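Local coordinates for 70 kDa protein (Xanthomonas sp., PDB 4B2N) that acts as an extracellular dihaem c-type cytochrome and rubber oxygenase, cleaving poly(cis-1,4-isoprene) of natural rubber with dioxygen in a processive manner, at residues L261-S272 / P463-R474; A591-M599 / Q613-Q622. All coordinates share one frame; numbering follows the deposited sequence.

Contact 1 (L261-S272 / P463-R474); sequences LFDMETLTLAPS and PSDNIVASELRR
Asp263 and Arg473 join the loop 261-272 to the start of helix 467-481 in a buried salt bridge, NH2 of Arg473 lying 2.8 Å from OD2 of Asp263. OD2 lies close to the guanidinium plane, while NH2 comes to it from above the carboxylate, 41° out of that plane. Ser470 OG gives OD2 a second bond on the anti side, at 2.7 Å. Glu265 OE1 joins the network only at long range, a water bridging it to Arg473 NE, and NH2 also donates to Ser464 O. Asp263 OD1 turns back on its own loop and accepts from the backbone N of Glu265, an Asx turn, and from that of Thr266, which extends it to an Asx motif and restricts the carboxylate's rotation. With CG anti to the backbone N (chi1 180°), Asp263 directs its carboxylate at the helix. Pro463 CB lies 3.3 Å above the centre of the Arg473 guanidinium. Arg474, bent at chi2, slips between Ser272 CB on one face and Asp263 CA on the other, and its NH2 donates to Ala270 O at 2.9 Å; NH1 pairs with Pro259 O and Glu275. One water is held by Ala270 O, Ser470 OG and Arg474 NE. On the solvent side the contact narrows to Ile467, whose CD1 presses close on Ala270 CB (3.5 Å), and to exposed Asp465, whose OD1 is a doubtful 2.5 Å from Thr268 OG1.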
loop_
_atom_site.group_PDB
_atom_site.type_symbol
_atom_site.label_atom_id
_atom_site.label_comp_id
_atom_site.label_asym_id
_atom_site.label_seq_id
_atom_site.Cartn_x
_atom_site.Cartn_y
_atom_site.Cartn_z
ATOM N N LEU A 261 21.704 0.150 2.603
ATOM C CA LEU A 261 22.125 1.526 2.380
ATOM C C LEU A 261 22.271 2.235 3.713
ATOM O O LEU A 261 23.175 3.052 3.864
ATOM C CB LEU A 261 21.060 2.259 1.569
ATOM C CG LEU A 261 21.198 2.359 0.024
ATOM C CD1 LEU A 261 21.835 1.132 -0.602
ATOM C CD2 LEU A 261 19.808 2.639 -0.606
ATOM N N PHE A 262 21.429 1.858 4.696
ATOM C CA PHE A 262 21.233 2.720 5.890
ATOM C C PHE A 262 21.575 1.965 7.126
ATOM O O PHE A 262 21.230 0.820 7.246
ATOM C CB PHE A 262 19.769 3.197 6.043
ATOM C CG PHE A 262 19.303 4.026 4.858
ATOM C CD1 PHE A 262 19.769 5.296 4.693
ATOM C CD2 PHE A 262 18.468 3.469 3.887
ATOM C CE1 PHE A 262 19.386 6.059 3.593
ATOM C CE2 PHE A 262 18.101 4.190 2.737
ATOM C CZ PHE A 262 18.533 5.509 2.612
ATOM N N ASP A 263 22.234 2.634 8.034
ATOM C CA ASP A 263 22.497 2.091 9.348
ATOM C C ASP A 263 21.120 1.851 9.998
ATOM O O ASP A 263 20.229 2.720 10.010
ATOM C CB ASP A 263 23.332 3.146 10.109
ATOM C CG ASP A 263 23.682 2.709 11.527
ATOM O OD1 ASP A 263 22.749 2.420 12.304
ATOM O OD2 ASP A 263 24.891 2.659 11.908
ATOM N N MET A 264 20.905 0.653 10.483
ATOM C CA MET A 264 19.603 0.274 10.943
ATOM C C MET A 264 19.278 0.754 12.353
ATOM O O MET A 264 18.186 0.518 12.811
ATOM C CB MET A 264 19.553 -1.242 10.923
ATOM C CG MET A 264 19.666 -1.712 9.462
ATOM S SD MET A 264 18.115 -1.524 8.541
ATOM C CE MET A 264 17.128 -2.814 9.361
ATOM N N GLU A 265 20.243 1.432 13.003
ATOM C CA GLU A 265 20.022 2.030 14.306
ATOM C C GLU A 265 19.897 3.545 14.232
ATOM O O GLU A 265 19.204 4.150 15.058
ATOM C CB GLU A 265 21.159 1.664 15.235
ATOM C CG GLU A 265 21.220 0.180 15.614
ATOM C CD GLU A 265 22.432 -0.037 16.488
ATOM O OE1 GLU A 265 23.556 -0.295 15.991
ATOM O OE2 GLU A 265 22.289 0.117 17.700
ATOM N N THR A 266 20.571 4.169 13.255
ATOM C CA THR A 266 20.654 5.618 13.239
ATOM C C THR A 266 20.048 6.246 11.973
ATOM O O THR A 266 19.732 7.409 11.985
ATOM C CB THR A 266 22.114 6.096 13.323
ATOM O OG1 THR A 266 22.775 5.830 12.072
ATOM C CG2 THR A 266 22.830 5.369 14.493
ATOM N N LEU A 267 19.858 5.447 10.918
ATOM C CA LEU A 267 19.426 5.918 9.626
ATOM C C LEU A 267 20.484 6.753 8.892
ATOM O O LEU A 267 20.156 7.380 7.890
ATOM C CB LEU A 267 18.008 6.615 9.671
ATOM C CG LEU A 267 16.886 5.840 10.400
ATOM C CD1 LEU A 267 15.555 6.673 10.283
ATOM C CD2 LEU A 267 16.779 4.446 9.838
ATOM N N THR A 268 21.744 6.704 9.339
ATOM C CA THR A 268 22.849 7.195 8.562
ATOM C C THR A 268 22.946 6.429 7.219
ATOM O O THR A 268 22.758 5.207 7.146
ATOM C CB THR A 268 24.184 6.976 9.312
ATOM O OG1 THR A 268 24.106 7.574 10.612
ATOM C CG2 THR A 268 25.315 7.573 8.555
ATOM N N LEU A 269 23.145 7.175 6.145
ATOM C CA LEU A 269 23.433 6.559 4.871
ATOM C C LEU A 269 24.879 6.019 4.964
ATOM O O LEU A 269 25.825 6.762 5.006
ATOM C CB LEU A 269 23.343 7.584 3.731
ATOM C CG LEU A 269 23.708 7.127 2.310
ATOM C CD1 LEU A 269 22.833 5.956 1.881
ATOM C CD2 LEU A 269 23.585 8.263 1.286
ATOM N N ALA A 270 25.015 4.720 5.035
ATOM C CA ALA A 270 26.316 4.090 5.238
ATOM C C ALA A 270 26.161 2.664 4.725
ATOM O O ALA A 270 25.826 1.762 5.475
ATOM C CB ALA A 270 26.672 4.119 6.738
ATOM N N PRO A 271 26.352 2.457 3.430
ATOM C CA PRO A 271 26.098 1.173 2.813
ATOM C C PRO A 271 26.988 0.097 3.346
ATOM O O PRO A 271 28.122 0.426 3.722
ATOM C CB PRO A 271 26.461 1.466 1.343
ATOM C CG PRO A 271 25.981 2.845 1.210
ATOM C CD PRO A 271 26.640 3.463 2.410
ATOM N N SER A 272 26.496 -1.137 3.430
ATOM C CA SER A 272 27.351 -2.243 3.916
ATOM C C SER A 272 26.851 -3.490 3.281
ATOM O O SER A 272 25.677 -3.573 2.950
ATOM C CB SER A 272 27.205 -2.386 5.446
ATOM O OG SER A 272 27.830 -3.564 5.996
ATOM N N PRO A 463 23.131 5.568 18.552
ATOM C CA PRO A 463 24.528 5.412 18.222
ATOM C C PRO A 463 24.963 6.622 17.383
ATOM O O PRO A 463 24.115 7.332 16.830
ATOM C CB PRO A 463 24.530 4.130 17.372
ATOM C CG PRO A 463 23.405 3.335 17.962
ATOM C CD PRO A 463 22.355 4.359 18.213
ATOM N N SER A 464 26.256 6.862 17.340
ATOM C CA SER A 464 26.831 7.967 16.549
ATOM C C SER A 464 26.555 7.888 15.044
ATOM O O SER A 464 26.613 6.829 14.388
ATOM C CB SER A 464 28.340 8.088 16.791
ATOM O OG SER A 464 28.950 6.881 16.383
ATOM N N ASP A 465 26.338 9.063 14.505
ATOM C CA ASP A 465 25.984 9.244 13.146
ATOM C C ASP A 465 27.316 9.435 12.452
ATOM O O ASP A 465 27.720 10.553 12.174
ATOM C CB ASP A 465 25.140 10.516 13.042
ATOM C CG ASP A 465 24.714 10.807 11.661
ATOM O OD1 ASP A 465 24.721 9.946 10.786
ATOM O OD2 ASP A 465 24.377 11.951 11.410
ATOM N N ASN A 466 28.046 8.348 12.251
ATOM C CA ASN A 466 29.260 8.473 11.449
ATOM C C ASN A 466 29.612 7.129 10.910
ATOM O O ASN A 466 29.182 6.095 11.419
ATOM C CB ASN A 466 30.436 9.201 12.127
ATOM C CG ASN A 466 31.192 8.338 13.070
ATOM O OD1 ASN A 466 30.777 8.217 14.225
ATOM N ND2 ASN A 466 32.280 7.694 12.607
ATOM N N ILE A 467 30.243 7.226 9.768
ATOM C CA ILE A 467 30.389 6.142 8.809
ATOM C C ILE A 467 31.350 5.156 9.461
ATOM O O ILE A 467 31.066 3.951 9.480
ATOM C CB ILE A 467 30.988 6.668 7.473
ATOM C CG1 ILE A 467 30.000 7.583 6.719
ATOM C CG2 ILE A 467 31.418 5.507 6.555
ATOM C CD1 ILE A 467 28.754 6.848 6.325
ATOM N N VAL A 468 32.432 5.641 10.076
ATOM C CA VAL A 468 33.404 4.720 10.704
ATOM C C VAL A 468 32.722 3.890 11.793
ATOM O O VAL A 468 32.857 2.635 11.824
ATOM C CB VAL A 468 34.623 5.489 11.281
ATOM C CG1 VAL A 468 35.385 4.658 12.295
ATOM C CG2 VAL A 468 35.503 5.949 10.130
ATOM N N ALA A 469 31.927 4.568 12.631
ATOM C CA ALA A 469 31.281 3.876 13.749
ATOM C C ALA A 469 30.179 2.948 13.200
ATOM O O ALA A 469 29.906 1.841 13.738
ATOM C CB ALA A 469 30.745 4.919 14.707
ATOM N N SER A 470 29.508 3.399 12.143
ATOM C CA SER A 470 28.512 2.539 11.523
ATOM C C SER A 470 29.149 1.233 11.024
ATOM O O SER A 470 28.593 0.141 11.210
ATOM C CB SER A 470 27.778 3.238 10.403
ATOM O OG SER A 470 26.700 2.390 9.980
ATOM N N GLU A 471 30.326 1.322 10.415
ATOM C CA GLU A 471 31.086 0.102 10.038
ATOM C C GLU A 471 31.442 -0.769 11.227
ATOM O O GLU A 471 31.436 -1.986 11.127
ATOM C CB GLU A 471 32.306 0.405 9.119
ATOM C CG GLU A 471 33.229 -0.803 8.817
ATOM C CD GLU A 471 34.570 -0.368 8.129
ATOM O OE1 GLU A 471 34.497 0.633 7.346
ATOM O OE2 GLU A 471 35.676 -0.964 8.396
ATOM N N LEU A 472 31.784 -0.166 12.344
ATOM C CA LEU A 472 32.139 -0.911 13.506
ATOM C C LEU A 472 30.939 -1.751 13.904
ATOM O O LEU A 472 31.028 -2.964 14.139
ATOM C CB LEU A 472 32.596 0.087 14.646
ATOM C CG LEU A 472 32.854 -0.521 16.070
ATOM C CD1 LEU A 472 33.552 0.446 17.017
ATOM C CD2 LEU A 472 31.564 -1.033 16.719
ATOM N N ARG A 473 29.797 -1.114 13.982
ATOM C CA ARG A 473 28.586 -1.785 14.520
ATOM C C ARG A 473 28.016 -2.869 13.605
ATOM O O ARG A 473 27.323 -3.809 14.101
ATOM C CB ARG A 473 27.453 -0.752 14.757
ATOM C CG ARG A 473 27.705 0.158 15.984
ATOM C CD ARG A 473 26.599 1.205 16.159
ATOM N NE ARG A 473 26.301 2.067 15.002
ATOM C CZ ARG A 473 26.733 3.325 14.880
ATOM N NH1 ARG A 473 27.576 3.816 15.785
ATOM N NH2 ARG A 473 26.323 4.088 13.872
ATOM N N ARG A 474 28.192 -2.695 12.294
ATOM C CA ARG A 474 27.689 -3.736 11.307
ATOM C C ARG A 474 28.086 -5.184 11.646
ATOM O O ARG A 474 27.297 -6.164 11.480
ATOM C CB ARG A 474 28.142 -3.399 9.860
ATOM C CG ARG A 474 27.446 -2.175 9.302
ATOM C CD ARG A 474 25.965 -2.453 8.983
ATOM N NE ARG A 474 25.526 -1.373 8.100
ATOM C CZ ARG A 474 24.365 -1.331 7.496
ATOM N NH1 ARG A 474 23.482 -2.281 7.721
ATOM N NH2 ARG A 474 24.139 -0.343 6.629
HETATM O O HOH W 1 25.597 -0.585 11.681
HETATM O O HOH W 2 24.418 0.640 13.739
HETATM O O HOH W 3 27.078 0.907 7.895
#

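Contact 2 (A591-M599 / Q613-Q622)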
loop_
_atom_site.group_PDB
_atom_site.type_symbol
_atom_site.label_atom_id
_atom_site.label_comp_id
_atom_site.label_asym_id
_atom_site.label_seq_id
_atom_site.Cartn_x
_atom_site.Cartn_y
_atom_site.Cartn_z
ATOM N N ALA A 591 9.752 -12.858 -20.180
ATOM C CA ALA A 591 9.752 -11.478 -19.670
ATOM C C ALA A 591 10.729 -10.529 -20.359
ATOM O O ALA A 591 11.903 -10.827 -20.534
ATOM C CB ALA A 591 10.044 -11.522 -18.183
ATOM N N THR A 592 10.278 -9.339 -20.715
ATOM C CA THR A 592 11.188 -8.363 -21.362
ATOM C C THR A 592 11.986 -7.544 -20.346
ATOM O O THR A 592 11.767 -7.637 -19.144
ATOM C CB THR A 592 10.365 -7.411 -22.231
ATOM O OG1 THR A 592 9.220 -6.990 -21.470
ATOM C CG2 THR A 592 9.888 -8.137 -23.502
ATOM N N ILE A 593 12.910 -6.738 -20.824
ATOM C CA ILE A 593 13.821 -6.044 -19.924
ATOM C C ILE A 593 13.116 -5.096 -18.919
ATOM O O ILE A 593 13.542 -4.970 -17.797
ATOM C CB ILE A 593 14.874 -5.316 -20.758
ATOM C CG1 ILE A 593 16.056 -4.933 -19.882
ATOM C CG2 ILE A 593 14.287 -4.149 -21.561
ATOM C CD1 ILE A 593 17.140 -4.250 -20.710
ATOM N N ASP A 594 12.036 -4.436 -19.336
ATOM C CA ASP A 594 11.283 -3.543 -18.478
ATOM C C ASP A 594 10.521 -4.355 -17.383
ATOM O O ASP A 594 10.177 -3.826 -16.352
ATOM C CB ASP A 594 10.270 -2.749 -19.299
ATOM C CG ASP A 594 9.235 -3.625 -19.928
ATOM O OD1 ASP A 594 9.624 -4.528 -20.720
ATOM O OD2 ASP A 594 8.027 -3.467 -19.634
ATOM N N ILE A 595 10.254 -5.634 -17.625
ATOM C CA ILE A 595 9.551 -6.412 -16.619
ATOM C C ILE A 595 10.555 -6.979 -15.593
ATOM O O ILE A 595 10.242 -7.121 -14.403
ATOM C CB ILE A 595 8.729 -7.551 -17.263
ATOM C CG1 ILE A 595 7.578 -6.984 -18.070
ATOM C CG2 ILE A 595 8.232 -8.531 -16.213
ATOM C CD1 ILE A 595 6.806 -8.057 -18.868
ATOM N N LEU A 596 11.744 -7.316 -16.064
ATOM C CA LEU A 596 12.771 -7.889 -15.219
ATOM C C LEU A 596 13.508 -6.856 -14.387
ATOM O O LEU A 596 14.115 -7.210 -13.435
ATOM C CB LEU A 596 13.774 -8.676 -16.047
ATOM C CG LEU A 596 13.176 -9.859 -16.810
ATOM C CD1 LEU A 596 14.268 -10.439 -17.695
ATOM C CD2 LEU A 596 12.609 -10.937 -15.876
ATOM N N TYR A 597 13.459 -5.577 -14.743
ATOM C CA TYR A 597 14.303 -4.630 -14.021
ATOM C C TYR A 597 13.905 -4.385 -12.559
ATOM O O TYR A 597 12.728 -4.220 -12.247
ATOM C CB TYR A 597 14.357 -3.307 -14.742
ATOM C CG TYR A 597 15.413 -2.367 -14.211
ATOM C CD1 TYR A 597 16.789 -2.604 -14.465
ATOM C CD2 TYR A 597 15.053 -1.234 -13.444
ATOM C CE1 TYR A 597 17.759 -1.779 -13.994
ATOM C CE2 TYR A 597 16.031 -0.400 -12.953
ATOM C CZ TYR A 597 17.391 -0.669 -13.230
ATOM O OH TYR A 597 18.327 0.201 -12.777
ATOM N N SER A 598 14.921 -4.273 -11.687
ATOM C CA SER A 598 14.700 -3.916 -10.289
ATOM C C SER A 598 15.581 -2.739 -10.013
ATOM O O SER A 598 16.819 -2.884 -9.942
ATOM C CB SER A 598 15.149 -5.017 -9.389
ATOM O OG SER A 598 15.117 -4.576 -8.027
ATOM N N MET A 599 14.964 -1.575 -9.827
ATOM C CA MET A 599 15.735 -0.387 -9.438
ATOM C C MET A 599 16.422 -0.648 -8.085
ATOM O O MET A 599 17.549 -0.282 -7.890
ATOM C CB MET A 599 14.803 0.789 -9.396
ATOM C CG MET A 599 15.490 2.062 -9.067
ATOM S SD MET A 599 16.308 2.749 -10.486
ATOM C CE MET A 599 14.893 3.401 -11.297
ATOM N N GLN A 613 23.100 -2.147 -13.462
ATOM C CA GLN A 613 22.417 -1.922 -14.750
ATOM C C GLN A 613 21.492 -0.674 -14.539
ATOM O O GLN A 613 20.763 -0.568 -13.526
ATOM C CB GLN A 613 21.630 -3.264 -15.035
ATOM C CG GLN A 613 20.697 -3.352 -16.246
ATOM C CD GLN A 613 19.578 -4.447 -16.182
ATOM O OE1 GLN A 613 18.608 -4.449 -17.013
ATOM N NE2 GLN A 613 19.694 -5.375 -15.212
ATOM N N SER A 614 21.578 0.304 -15.421
ATOM C CA SER A 614 20.743 1.475 -15.295
ATOM C C SER A 614 19.351 1.166 -15.859
ATOM O O SER A 614 19.205 0.208 -16.633
ATOM C CB SER A 614 21.373 2.577 -16.116
ATOM O OG SER A 614 22.535 3.000 -15.418
ATOM N N PRO A 615 18.344 1.971 -15.488
ATOM C CA PRO A 615 16.980 1.670 -15.904
ATOM C C PRO A 615 16.869 1.633 -17.428
ATOM O O PRO A 615 17.447 2.473 -18.160
ATOM C CB PRO A 615 16.150 2.826 -15.302
ATOM C CG PRO A 615 16.972 3.305 -14.128
ATOM C CD PRO A 615 18.411 3.127 -14.564
ATOM N N PRO A 616 16.255 0.606 -17.926
ATOM C CA PRO A 616 16.028 0.500 -19.377
ATOM C C PRO A 616 15.039 1.627 -19.811
ATOM O O PRO A 616 14.075 1.869 -19.084
ATOM C CB PRO A 616 15.344 -0.866 -19.527
ATOM C CG PRO A 616 14.765 -1.134 -18.189
ATOM C CD PRO A 616 15.686 -0.514 -17.171
ATOM N N PRO A 617 15.261 2.263 -20.978
ATOM C CA PRO A 617 14.232 3.083 -21.528
ATOM C C PRO A 617 13.039 2.171 -21.896
ATOM O O PRO A 617 13.164 1.285 -22.724
ATOM C CB PRO A 617 14.914 3.725 -22.759
ATOM C CG PRO A 617 15.950 2.727 -23.215
ATOM C CD PRO A 617 16.426 2.121 -21.891
ATOM N N ILE A 618 11.891 2.378 -21.268
ATOM C CA ILE A 618 10.746 1.508 -21.549
ATOM C C ILE A 618 10.109 1.907 -22.892
ATOM O O ILE A 618 9.777 3.063 -23.078
ATOM C CB ILE A 618 9.741 1.557 -20.394
ATOM C CG1 ILE A 618 10.383 0.971 -19.135
ATOM C CG2 ILE A 618 8.493 0.804 -20.816
ATOM C CD1 ILE A 618 9.468 0.932 -17.922
ATOM N N THR A 619 9.975 0.971 -23.834
ATOM C CA THR A 619 9.547 1.289 -25.218
ATOM C C THR A 619 8.042 1.345 -25.358
ATOM O O THR A 619 7.345 0.895 -24.486
ATOM C CB THR A 619 10.031 0.219 -26.204
ATOM O OG1 THR A 619 9.409 -1.031 -25.920
ATOM C CG2 THR A 619 11.613 0.055 -26.140
ATOM N N ASP A 620 7.544 1.839 -26.493
ATOM C CA ASP A 620 6.118 2.006 -26.619
ATOM C C ASP A 620 5.511 0.621 -26.752
ATOM O O ASP A 620 4.392 0.457 -26.370
ATOM C CB ASP A 620 5.762 2.876 -27.819
ATOM C CG ASP A 620 6.211 4.335 -27.645
ATOM O OD1 ASP A 620 6.262 4.808 -26.479
ATOM O OD2 ASP A 620 6.525 4.988 -28.674
ATOM N N GLN A 621 6.231 -0.345 -27.334
ATOM C CA GLN A 621 5.646 -1.697 -27.409
ATOM C C GLN A 621 5.535 -2.331 -25.999
ATOM O O GLN A 621 4.554 -3.016 -25.684
ATOM C CB GLN A 621 6.413 -2.643 -28.413
ATOM C CG GLN A 621 5.877 -2.670 -29.891
ATOM C CD GLN A 621 4.354 -3.113 -30.149
ATOM O OE1 GLN A 621 3.811 -4.064 -29.526
ATOM N NE2 GLN A 621 3.685 -2.425 -31.121
ATOM N N GLN A 622 6.514 -2.063 -25.147
ATOM C CA GLN A 622 6.431 -2.554 -23.757
ATOM C C GLN A 622 5.298 -1.881 -23.015
ATOM O O GLN A 622 4.595 -2.535 -22.198
ATOM C CB GLN A 622 7.780 -2.352 -23.026
ATOM C CG GLN A 622 8.894 -3.269 -23.559
ATOM C CD GLN A 622 10.317 -2.727 -23.295
ATOM O OE1 GLN A 622 10.521 -1.648 -22.718
ATOM N NE2 GLN A 622 11.323 -3.512 -23.711
HETATM O O HOH W 4 16.094 -5.843 -16.667
HETATM O O HOH W 5 6.126 -4.706 -20.726
#
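The chain from 613 to 622 runs extended through three consecutive prolines past the short helix 593-596, closest at Asp594 and Ile618, whose CA atoms are 5.9 Å apart, before turning into helix 620-626. Tyr597, just beyond the short helix, lays one ring face on the prolines: Pro616 CD sits 3.7 Å from the ring centroid and Pro615 CA 3.9 Å, both CH-pi contacts. Its CG is anti to the backbone N (chi1 -169°), which carries the ring across to the other segment, where OH donates to Gln613 O at 2.7 Å. The Gln613 amide stands nearly upright to the ring, at 81°, with OE1 near CD1; a water links this OE1 to Ile593 O. Met599 bends back so that CE meets Pro615 CG at 3.5 Å. At the other end the carboxylate of Asp594 and the amide of Gln622 are stacked, their planes 13° apart, with OD1 3.2 Å from Gln622 CD. Thr592 OG1 holds OD1, while Gln622 OE1 accepts from Thr619 N and Thr619 OG1 accepts from Gln622 N, a capping box at the start of helix 620-626. Asp594 OD2 pairs with Arg626 of that helix. Trp242 meets the Tyr597 ring edge-to-face, and helix 218-226 packs against Met599, Pro615 and Ile618, with helix 599-607 beside Tyr597 and Gln613.

In the fold
Both contacts are partly buried; contact 1 is the more peripheral, its centre about 28 Å from the chain centre against about 23 Å for contact 2. Contact 1 sets a loop on the first half of helix 467-481, contact 2 a short helix and the residues after it on an extended proline segment. Contact 1 spans 191 residues of sequence and relies on charge: two arginines, a buried aspartate and ordered waters. Contact 2 is local and relies on proline-aromatic packing, with a capping box at one end. Their centres are about 32 Å apart and they do not touch, yet helix 599-607, which contact 2 enters at Met599, also packs on Leu261 and Pro271 of contact 1.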